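Local structure of beta-xylanase (Roseburia intestinalis L1-82, 6SGF) at residues 6-11 and 125-130; 27-32 and 120-125; 43-48 and 105-110; 54-59 and 93-98. The protein probably cleaves the beta-1,4-xylosidic linkages of xylan, the part described here being its low-affinity xylan-binding module CBM86. All blocks are in the same frame, centred on the assembly; numbering follows the deposited sequence.

Interaction 1: 6-11 and 125-130; sequences KKVFTA and SVTFEL. With CD (cadmium ion), chain S.
Glu129 OE1 is held both by a cadmium ion and by Lys6. Its carboxylate takes the metal through both oxygens, OE1 at 2.5 Å and OE2 at 2.6 Å, while Lys6 NZ forms a weak salt bridge to Glu129 OE1 (3.4 Å); the metal's charge would probably weaken the pull on the ammonium. CG of Glu129 is anti to the backbone N (chi1 -176°), and the extended chain brings the carboxylate to Lys6 on the face that also carries Val8 and Thr127. Here Val8 CG2 packs against Thr127 OG1 at 3.4 Å. The backbones run antiparallel, and the hydrogen-bonded pairs are Lys7 with Phe128 and Phe9 with Val126. The bond from Phe128 N to Lys7 O is short and nearly straight (2.7 Å, 178°). On the other face the rings of Phe9 and Phe128 meet rim to rim, CE2 of Phe9 lying 3.7 Å from CE1 of Phe128, with their planes at 61°. Phe128 also reaches Leu45, Ile104 and Val107 of the facing sheet. Lys7 NZ forms a salt bridge with Glu47. Strand 6-10 thus lies along one side of strand 119-130, whose other side pairs with strand 54-62, while Val8 packs on Val8 of the second subunit.

Interaction 2: 27-32 and 120-125; sequences DGQWKL and TVSLVS. With CD (cadmium ion), chain O.
The antiparallel pairing of strands 29-34 and 119-130, in one sheet of the xylan-binding module, brings Trp30 opposite Leu123 and Leu32 opposite Val121. Both are hydrogen-bonded pairs; Leu32 N reaches Val121 O at 2.8 Å, nearly along the C=O axis, whereas the return bond from Val121 N to Leu32 O is longer at 3.2 Å. Leu32 and Val121 run alongside each other in the same direction, with CD1 of Leu32 4.0 Å from CG1 of Val121. This face, which also bears Trp30 and Leu123, turns to the interior of the two-sheet fold, where Trp43 touches Trp30, Leu32 and Leu123. Further along strand 119-130, Val124 and Ser125 both face Gln60 in a classic beta bulge. Lys31 and Ser122 point to the other face, where polar groups meet. A water donates to Gln29 OE1 at 2.6 Å and also hydrogen-bonds Ser122 OG, while Lys31 NZ gives Gln29 OE1 a weak bond of 3.3 Å. Gln29 is extended beyond CG and runs beside Val124, with NE2 3.7 Å from Val124 CG2; that NE2 donates to Asp27 O of the second subunit. A second water bridges Gly28 O and Val124 O. Both carboxylate oxygens of Asp27 bind a cadmium ion, which Asp63 of the second subunit also binds.

Interaction 3: 43-48 and 105-110; sequences WTLPES and DAVGIM. With XYP (beta-D-xylopyranose), chain H.
Trp43 and Ile109 meet obliquely, the six-membered part of the indole turned toward the isoleucine: Trp43 CZ3 lies 3.8 Å from Ile109 CG1, and Trp43 CH2 is 3.9 Å from Ile109 CD1. Chi1 of -65° sets CG beside the backbone N, and chi2 of -94° turns the indole so that its edge meets Val107 O, Gly108 CA and Ile109 N, all near the ring plane. Trp43 is also held through its backbone, in a hydrogen-bonded antiparallel pair with Val107; Trp43 N donates to Val107 O at 2.8 Å. Ala106, paired with Thr44, brings its CB to 3.0 Å from Trp43 O, a tight approach. Leu45 N donates to Asp105 O at 3.2 Å from above the carbonyl plane, while Leu45 CD2 meets Val107 CG1 more loosely. At Pro46 and Glu47 the chain turns a corner. An alanine in place of Trp43 would probably open a gap beside Ile109 in the core. At the far end of strand 103-110 lies Met110, a residue of the glycan pocket. It sets its thioether, SD and CE, against the O3 hydroxyl of a xylose in van der Waals contact, CE lying 3.2 Å from O3, while Asp78, Lys71 and Gln40 supply the hydrogen bonds to the sugar.

Interaction 4: 54-59 and 93-98; sequences VNAVTF and EYTINP
Val54 starts the contact with an apolar touch, its CG1 lying 3.9 Å from CG of Pro98, the two side chains crossing at about a right angle. At Asn55 the chain turns a corner, and Asn55 and Ala56 both face Glu129 in a classic beta bulge. The carbonyl of Asn55 receives the side-chain amide of Asn97: ND2 donates to Asn55 O at 3.0 Å, almost straight at 174°, with the oxygen in the amide plane. The same oxygen accepts from a water that also donates to Pro98 O. Ala56 follows, its CB against Asn97 ND2 and Thr95 CG2. Val57 pairs with Ile96 through two backbone bonds, Val57 N reaching Ile96 O at 2.8 Å, and its CG2 adds a second contact to the ring of Pro98. On the opposite face from Val57, Thr58 meets Thr95, the hydroxyls joined by a hydrogen bond of 2.9 Å between Thr58 OG1 and Thr95 OG1. Each OG1 is anti to its own carbonyl carbon (chi1 -60° and -68°), and CG2 of Thr58 packs near Glu93 CB. A valine in place of Thr58 would probably leave the Thr95 hydroxyl without this partner across the strands. Phe59, paired with Tyr94, puts CE1 3.9 Å from Ile96 CD1, and both side chains touch Leu70 of the facing sheet. The chemistry divides by face: Val57, Phe59 and Ile96 pack toward the facing sheet, with Tyr94 on the same face, its hydroxyl bonded to Gln64, while the paired threonine hydroxyls and the Asn97 amide tie the two strands together on the outer side.

How the interactions relate
Interactions 1, 2 and 4 belong to one antiparallel sheet, and interaction 3 to the sheet facing it. Strand 119-130 is common to interactions 1 and 2, whose centres lie about 15 Å apart and which share Ser125; it also borders strand 54-62 of interaction 4, whose centre is about 9 Å from that of interaction 1. Along the chain the contacts are nested, interaction 1 enclosing 2, then 3, then 4, so the terminal strands close the module. Interaction 3 meets all the others across the interior, with Trp43 against Trp30 and Val107 against Phe59. Interactions 1 and 2 also touch the second subunit, whereas interaction 3 leads to the xylose pocket.

Interaction 1: 6-11 and 125-130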
# COMPACT_ATOMS: atom_id res chain seq x y z
N LYS B 6 10.02 8.41 -3.98
CA LYS B 6 8.88 8.15 -3.08
C LYS B 6 9.20 7.02 -2.13
O LYS B 6 9.63 5.99 -2.56
CB LYS B 6 7.65 7.70 -3.84
CG LYS B 6 7.00 8.77 -4.67
CD LYS B 6 5.77 8.25 -5.27
CE LYS B 6 4.91 9.32 -5.85
NZ LYS B 6 5.54 9.90 -7.04
N LYS B 7 9.07 7.30 -0.86
CA LYS B 7 9.15 6.28 0.16
C LYS B 7 7.72 5.93 0.59
O LYS B 7 7.00 6.79 1.11
CB LYS B 7 9.97 6.78 1.34
CG LYS B 7 11.50 6.87 1.12
CD LYS B 7 12.10 5.65 0.39
CE LYS B 7 11.50 4.27 0.83
NZ LYS B 7 12.16 3.56 1.95
N VAL B 8 7.29 4.70 0.32
CA VAL B 8 5.90 4.30 0.55
C VAL B 8 5.88 3.26 1.66
O VAL B 8 6.59 2.27 1.57
CB VAL B 8 5.25 3.72 -0.71
CG1 VAL B 8 3.85 3.22 -0.40
CG2 VAL B 8 5.20 4.70 -1.85
N PHE B 9 5.04 3.46 2.66
CA PHE B 9 4.86 2.47 3.71
C PHE B 9 3.40 2.03 3.73
O PHE B 9 2.51 2.83 4.05
CB PHE B 9 5.27 3.03 5.07
CG PHE B 9 6.63 3.64 5.07
CD1 PHE B 9 7.74 2.85 4.85
CD2 PHE B 9 6.79 4.99 5.27
CE1 PHE B 9 9.02 3.42 4.84
CE2 PHE B 9 8.06 5.57 5.27
CZ PHE B 9 9.18 4.77 5.05
N THR B 10 3.17 0.74 3.46
CA THR B 10 1.84 0.19 3.64
C THR B 10 1.58 -0.00 5.14
O THR B 10 2.48 0.09 5.97
CB THR B 10 1.67 -1.12 2.87
OG1 THR B 10 2.64 -2.08 3.28
CG2 THR B 10 1.83 -0.89 1.35
N ALA B 11 0.29 -0.22 5.48
CA ALA B 11 -0.14 -0.29 6.88
C ALA B 11 0.67 -1.31 7.68
O ALA B 11 1.07 -1.02 8.82
CB ALA B 11 -1.63 -0.62 6.97
N SER B 125 -2.01 3.32 3.39
CA SER B 125 -0.60 3.56 3.18
C SER B 125 -0.30 5.02 3.44
O SER B 125 -1.20 5.86 3.42
CB SER B 125 -0.19 3.20 1.76
OG SER B 125 -0.77 4.08 0.82
N VAL B 126 0.98 5.31 3.66
CA VAL B 126 1.50 6.67 3.74
C VAL B 126 2.72 6.77 2.84
O VAL B 126 3.60 5.91 2.89
CB VAL B 126 1.86 7.06 5.19
CG1 VAL B 126 2.33 8.53 5.21
CG2 VAL B 126 0.65 6.84 6.11
N THR B 127 2.73 7.79 1.99
CA THR B 127 3.77 7.98 0.99
C THR B 127 4.49 9.30 1.22
O THR B 127 3.84 10.34 1.38
CB THR B 127 3.18 8.01 -0.43
OG1 THR B 127 2.64 6.71 -0.76
CG2 THR B 127 4.29 8.41 -1.40
N PHE B 128 5.82 9.27 1.24
CA PHE B 128 6.66 10.46 1.34
C PHE B 128 7.31 10.71 -0.00
O PHE B 128 8.09 9.87 -0.48
CB PHE B 128 7.72 10.26 2.41
CG PHE B 128 7.13 10.09 3.78
CD1 PHE B 128 6.61 8.87 4.17
CD2 PHE B 128 7.05 11.16 4.63
CE1 PHE B 128 6.04 8.72 5.41
CE2 PHE B 128 6.49 11.01 5.89
CZ PHE B 128 5.97 9.79 6.27
N GLU B 129 6.96 11.82 -0.64
CA GLU B 129 7.61 12.21 -1.88
C GLU B 129 8.67 13.27 -1.59
O GLU B 129 8.36 14.33 -1.03
CB GLU B 129 6.64 12.72 -2.93
CG GLU B 129 7.45 13.00 -4.21
CD GLU B 129 6.61 13.01 -5.43
OE1 GLU B 129 5.40 12.75 -5.27
OE2 GLU B 129 7.15 13.28 -6.54
N LEU B 130 9.90 13.00 -1.98
CA LEU B 130 11.00 13.89 -1.65
C LEU B 130 11.06 15.02 -2.67
O LEU B 130 10.58 14.91 -3.80
CB LEU B 130 12.31 13.13 -1.61
CG LEU B 130 12.31 11.85 -0.76
CD1 LEU B 130 13.71 11.30 -0.67
CD2 LEU B 130 11.74 12.13 0.63
CD CD S . 4.78 13.45 -7.53

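Interaction 2: 27-32 and 120-125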
# COMPACT_ATOMS: atom_id res chain seq x y z
N ASP B 27 -6.67 -7.49 7.28
CA ASP B 27 -6.74 -7.47 5.81
C ASP B 27 -5.79 -6.42 5.24
O ASP B 27 -6.10 -5.74 4.26
CB ASP B 27 -8.19 -7.25 5.36
CG ASP B 27 -9.09 -8.41 5.75
OD1 ASP B 27 -8.55 -9.46 6.08
OD2 ASP B 27 -10.32 -8.30 5.74
N GLY B 28 -4.63 -6.29 5.86
CA GLY B 28 -3.58 -5.42 5.40
C GLY B 28 -3.80 -3.94 5.64
O GLY B 28 -3.01 -3.13 5.17
N GLN B 29 -4.83 -3.56 6.39
CA GLN B 29 -5.12 -2.16 6.68
C GLN B 29 -5.22 -1.93 8.19
O GLN B 29 -5.60 -2.81 8.95
CB GLN B 29 -6.43 -1.73 6.02
CG GLN B 29 -6.37 -1.91 4.51
CD GLN B 29 -7.65 -1.50 3.81
OE1 GLN B 29 -8.69 -1.29 4.45
NE2 GLN B 29 -7.59 -1.42 2.48
N TRP B 30 -4.87 -0.72 8.62
CA TRP B 30 -5.10 -0.34 10.00
C TRP B 30 -6.55 0.14 10.09
O TRP B 30 -6.89 1.19 9.54
CB TRP B 30 -4.12 0.75 10.44
CG TRP B 30 -2.81 0.26 10.96
CD1 TRP B 30 -1.58 0.42 10.38
CD2 TRP B 30 -2.59 -0.50 12.15
NE1 TRP B 30 -0.61 -0.16 11.16
CE2 TRP B 30 -1.21 -0.75 12.24
CE3 TRP B 30 -3.44 -0.99 13.16
CZ2 TRP B 30 -0.65 -1.47 13.30
CZ3 TRP B 30 -2.88 -1.72 14.21
CH2 TRP B 30 -1.49 -1.93 14.28
N LYS B 31 -7.41 -0.64 10.77
CA LYS B 31 -8.83 -0.35 10.91
C LYS B 31 -9.04 0.39 12.23
O LYS B 31 -8.67 -0.11 13.29
CB LYS B 31 -9.68 -1.62 10.83
CG LYS B 31 -9.48 -2.38 9.49
CD LYS B 31 -10.66 -3.19 9.03
CE LYS B 31 -10.36 -3.81 7.66
NZ LYS B 31 -10.69 -2.91 6.56
N LEU B 32 -9.58 1.60 12.16
CA LEU B 32 -9.66 2.46 13.31
C LEU B 32 -11.11 2.76 13.67
O LEU B 32 -11.98 2.87 12.79
CB LEU B 32 -8.92 3.79 13.07
CG LEU B 32 -7.55 3.71 12.41
CD1 LEU B 32 -7.07 5.14 12.14
CD2 LEU B 32 -6.56 2.93 13.23
N THR B 120 -15.41 5.59 11.89
CA THR B 120 -14.40 4.60 11.55
C THR B 120 -13.72 5.01 10.25
O THR B 120 -14.28 5.74 9.43
CB THR B 120 -15.00 3.17 11.43
OG1 THR B 120 -15.97 3.14 10.38
CG2 THR B 120 -15.71 2.74 12.71
N VAL B 121 -12.49 4.51 10.07
CA VAL B 121 -11.73 4.72 8.83
C VAL B 121 -10.63 3.67 8.82
O VAL B 121 -10.25 3.13 9.87
CB VAL B 121 -11.15 6.16 8.74
CG1 VAL B 121 -10.09 6.41 9.84
CG2 VAL B 121 -10.56 6.39 7.36
N SER B 122 -10.13 3.34 7.63
CA SER B 122 -8.98 2.46 7.48
C SER B 122 -7.81 3.19 6.85
O SER B 122 -7.99 3.93 5.88
CB SER B 122 -9.34 1.26 6.61
OG SER B 122 -10.39 0.55 7.20
N LEU B 123 -6.61 2.97 7.38
CA LEU B 123 -5.40 3.51 6.78
C LEU B 123 -4.79 2.44 5.89
O LEU B 123 -4.50 1.34 6.37
CB LEU B 123 -4.39 3.97 7.84
CG LEU B 123 -3.04 4.42 7.28
CD1 LEU B 123 -3.12 5.70 6.50
CD2 LEU B 123 -1.99 4.54 8.35
N VAL B 124 -4.55 2.79 4.63
CA VAL B 124 -3.97 1.90 3.62
C VAL B 124 -2.47 2.08 3.52
O VAL B 124 -1.70 1.11 3.51
CB VAL B 124 -4.64 2.17 2.25
CG1 VAL B 124 -3.99 1.35 1.14
CG2 VAL B 124 -6.15 1.95 2.37
N SER B 125 -2.01 3.32 3.39
CA SER B 125 -0.60 3.56 3.18
C SER B 125 -0.30 5.02 3.44
O SER B 125 -1.20 5.86 3.42
CB SER B 125 -0.19 3.20 1.76
OG SER B 125 -0.77 4.08 0.82
CD CD O . -10.63 -10.81 6.48
O HOH W 1 -2.81 -1.53 3.05
O HOH W 2 -11.18 -0.73 4.77
O HOH W 3 -12.28 -9.01 7.82

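Interaction 3: 43-48 and 105-110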
# COMPACT_ATOMS: atom_id res chain seq x y z
N TRP B 43 1.62 6.57 14.58
CA TRP B 43 2.45 5.48 14.10
C TRP B 43 3.89 5.93 13.89
O TRP B 43 4.14 6.98 13.29
CB TRP B 43 1.96 4.92 12.77
CG TRP B 43 0.64 4.26 12.71
CD1 TRP B 43 0.39 2.92 12.82
CD2 TRP B 43 -0.60 4.89 12.42
NE1 TRP B 43 -0.97 2.69 12.65
CE2 TRP B 43 -1.59 3.88 12.40
CE3 TRP B 43 -0.98 6.22 12.21
CZ2 TRP B 43 -2.92 4.16 12.15
CZ3 TRP B 43 -2.31 6.50 11.97
CH2 TRP B 43 -3.26 5.47 11.93
N THR B 44 4.84 5.08 14.28
CA THR B 44 6.25 5.31 14.02
C THR B 44 6.63 4.83 12.63
O THR B 44 6.15 3.80 12.15
CB THR B 44 7.12 4.58 15.06
OG1 THR B 44 6.67 4.90 16.39
CG2 THR B 44 8.60 5.01 14.90
N LEU B 45 7.50 5.59 11.98
CA LEU B 45 8.00 5.20 10.67
C LEU B 45 9.13 4.19 10.84
O LEU B 45 9.86 4.24 11.83
CB LEU B 45 8.48 6.42 9.90
CG LEU B 45 7.45 7.51 9.58
CD1 LEU B 45 8.19 8.54 8.72
CD2 LEU B 45 6.23 6.91 8.90
N PRO B 46 9.31 3.27 9.89
CA PRO B 46 10.43 2.32 10.02
C PRO B 46 11.80 3.01 10.07
O PRO B 46 12.75 2.43 10.60
CB PRO B 46 10.29 1.42 8.78
CG PRO B 46 8.90 1.61 8.33
CD PRO B 46 8.50 3.00 8.70
N GLU B 47 11.91 4.23 9.53
CA GLU B 47 13.17 4.97 9.43
C GLU B 47 12.79 6.42 9.42
O GLU B 47 11.77 6.74 8.83
CB GLU B 47 13.85 4.57 8.12
CG GLU B 47 13.02 5.09 6.90
CD GLU B 47 12.55 3.94 6.02
OE1 GLU B 47 12.04 2.96 6.61
OE2 GLU B 47 12.74 3.99 4.78
N SER B 48 13.48 7.29 10.11
CA SER B 48 13.05 8.67 9.98
C SER B 48 13.63 9.27 8.71
O SER B 48 14.54 8.73 8.09
CB SER B 48 13.29 9.41 11.28
OG SER B 48 14.49 8.97 11.93
N ASP B 105 9.44 11.53 12.34
CA ASP B 105 9.55 10.26 13.05
C ASP B 105 8.22 9.51 13.11
O ASP B 105 8.22 8.31 13.40
CB ASP B 105 10.05 10.48 14.49
CG ASP B 105 9.13 11.41 15.31
OD1 ASP B 105 8.62 12.41 14.78
OD2 ASP B 105 8.94 11.15 16.52
N ALA B 106 7.11 10.17 12.82
CA ALA B 106 5.80 9.54 13.00
C ALA B 106 4.75 10.30 12.20
O ALA B 106 4.96 11.44 11.78
CB ALA B 106 5.40 9.49 14.47
N VAL B 107 3.59 9.65 12.03
CA VAL B 107 2.39 10.25 11.46
C VAL B 107 1.19 9.85 12.32
O VAL B 107 1.27 8.96 13.16
CB VAL B 107 2.16 9.82 9.99
CG1 VAL B 107 3.35 10.29 9.13
CG2 VAL B 107 1.94 8.33 9.89
N GLY B 108 0.08 10.56 12.13
CA GLY B 108 -1.10 10.28 12.93
C GLY B 108 -2.39 10.62 12.21
O GLY B 108 -2.42 11.39 11.23
N ILE B 109 -3.47 10.02 12.71
CA ILE B 109 -4.84 10.30 12.29
C ILE B 109 -5.65 10.55 13.55
O ILE B 109 -5.50 9.82 14.53
CB ILE B 109 -5.46 9.14 11.49
CG1 ILE B 109 -4.68 8.93 10.19
CG2 ILE B 109 -6.97 9.44 11.27
CD1 ILE B 109 -5.22 7.71 9.35
N MET B 110 -6.48 11.60 13.52
CA MET B 110 -7.29 12.03 14.65
C MET B 110 -8.67 12.46 14.14
O MET B 110 -8.82 12.84 12.99
CB MET B 110 -6.60 13.21 15.36
CG MET B 110 -7.37 13.82 16.48
SD MET B 110 -6.46 15.23 17.21
CE MET B 110 -6.62 16.51 15.99
C1 XYP H . -5.07 16.70 21.61
C2 XYP H . -4.60 16.51 20.17
C3 XYP H . -4.60 17.83 19.47
C4 XYP H . -5.89 18.59 19.66
C5 XYP H . -6.30 18.73 21.13
O2 XYP H . -3.34 15.85 20.19
O3 XYP H . -4.39 17.57 18.05
O4 XYP H . -5.68 19.89 19.08
O5 XYP H . -6.40 17.37 21.67

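Interaction 4: 54-59 and 93-98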
# COMPACT_ATOMS: atom_id res chain seq x y z
N VAL B 54 11.45 16.54 2.35
CA VAL B 54 10.14 16.01 1.98
C VAL B 54 9.30 17.10 1.34
O VAL B 54 9.11 18.18 1.92
CB VAL B 54 9.42 15.42 3.21
CG1 VAL B 54 8.02 14.98 2.85
CG2 VAL B 54 10.22 14.27 3.78
N ASN B 55 8.77 16.82 0.15
CA ASN B 55 7.86 17.76 -0.47
C ASN B 55 6.42 17.51 -0.06
O ASN B 55 5.68 18.46 0.20
CB ASN B 55 7.94 17.68 -2.00
CG ASN B 55 7.25 18.83 -2.65
OD1 ASN B 55 7.55 19.98 -2.36
ND2 ASN B 55 6.28 18.53 -3.52
N ALA B 56 6.01 16.25 0.06
CA ALA B 56 4.61 15.94 0.27
C ALA B 56 4.51 14.62 1.03
O ALA B 56 5.32 13.71 0.82
CB ALA B 56 3.86 15.85 -1.08
N VAL B 57 3.51 14.54 1.90
CA VAL B 57 3.14 13.30 2.58
C VAL B 57 1.69 12.99 2.21
O VAL B 57 0.79 13.79 2.50
CB VAL B 57 3.29 13.41 4.11
CG1 VAL B 57 2.98 12.06 4.75
CG2 VAL B 57 4.72 13.85 4.51
N THR B 58 1.45 11.83 1.61
CA THR B 58 0.12 11.47 1.15
C THR B 58 -0.40 10.26 1.93
O THR B 58 0.23 9.20 1.95
CB THR B 58 0.12 11.18 -0.35
OG1 THR B 58 0.55 12.36 -1.04
CG2 THR B 58 -1.29 10.82 -0.82
N PHE B 59 -1.54 10.44 2.58
CA PHE B 59 -2.20 9.38 3.33
C PHE B 59 -3.28 8.79 2.44
O PHE B 59 -4.14 9.53 1.94
CB PHE B 59 -2.86 9.90 4.61
CG PHE B 59 -1.92 10.52 5.60
CD1 PHE B 59 -1.26 11.71 5.32
CD2 PHE B 59 -1.73 9.93 6.82
CE1 PHE B 59 -0.42 12.31 6.25
CE2 PHE B 59 -0.93 10.50 7.76
CZ PHE B 59 -0.25 11.71 7.47
N GLU B 93 -7.24 9.79 -0.96
CA GLU B 93 -5.85 10.20 -0.78
C GLU B 93 -5.82 11.68 -0.42
O GLU B 93 -6.42 12.50 -1.12
CB GLU B 93 -5.03 9.93 -2.06
CG GLU B 93 -4.98 8.46 -2.36
CD GLU B 93 -3.85 8.04 -3.27
OE1 GLU B 93 -3.29 8.90 -3.97
OE2 GLU B 93 -3.53 6.82 -3.27
N TYR B 94 -5.11 12.00 0.66
CA TYR B 94 -4.98 13.37 1.12
C TYR B 94 -3.50 13.71 1.24
O TYR B 94 -2.73 12.91 1.75
CB TYR B 94 -5.63 13.57 2.49
CG TYR B 94 -7.10 13.22 2.57
CD1 TYR B 94 -8.06 14.14 2.19
CD2 TYR B 94 -7.54 11.98 3.05
CE1 TYR B 94 -9.40 13.85 2.27
CE2 TYR B 94 -8.88 11.69 3.11
CZ TYR B 94 -9.81 12.64 2.73
OH TYR B 94 -11.15 12.43 2.80
N THR B 95 -3.13 14.94 0.87
CA THR B 95 -1.73 15.34 0.86
C THR B 95 -1.49 16.47 1.85
O THR B 95 -2.26 17.43 1.91
CB THR B 95 -1.30 15.77 -0.54
OG1 THR B 95 -1.31 14.62 -1.40
CG2 THR B 95 0.08 16.34 -0.52
N ILE B 96 -0.44 16.32 2.66
CA ILE B 96 0.06 17.39 3.51
C ILE B 96 1.44 17.77 2.98
O ILE B 96 2.28 16.90 2.74
CB ILE B 96 0.17 16.96 4.98
CG1 ILE B 96 -1.21 16.75 5.60
CG2 ILE B 96 0.93 18.01 5.79
CD1 ILE B 96 -1.12 16.11 6.97
N ASN B 97 1.69 19.07 2.83
CA ASN B 97 3.03 19.50 2.46
C ASN B 97 3.72 20.03 3.71
O ASN B 97 3.47 21.18 4.11
CB ASN B 97 2.95 20.58 1.38
CG ASN B 97 2.20 20.09 0.13
OD1 ASN B 97 1.03 20.41 -0.09
ND2 ASN B 97 2.87 19.27 -0.65
N PRO B 98 4.56 19.24 4.37
CA PRO B 98 5.07 19.61 5.70
C PRO B 98 6.25 20.57 5.64
O PRO B 98 6.94 20.69 4.64
CB PRO B 98 5.53 18.26 6.26
CG PRO B 98 6.10 17.60 5.04
CD PRO B 98 5.17 17.97 3.91
O HOH W 4 6.39 20.83 1.80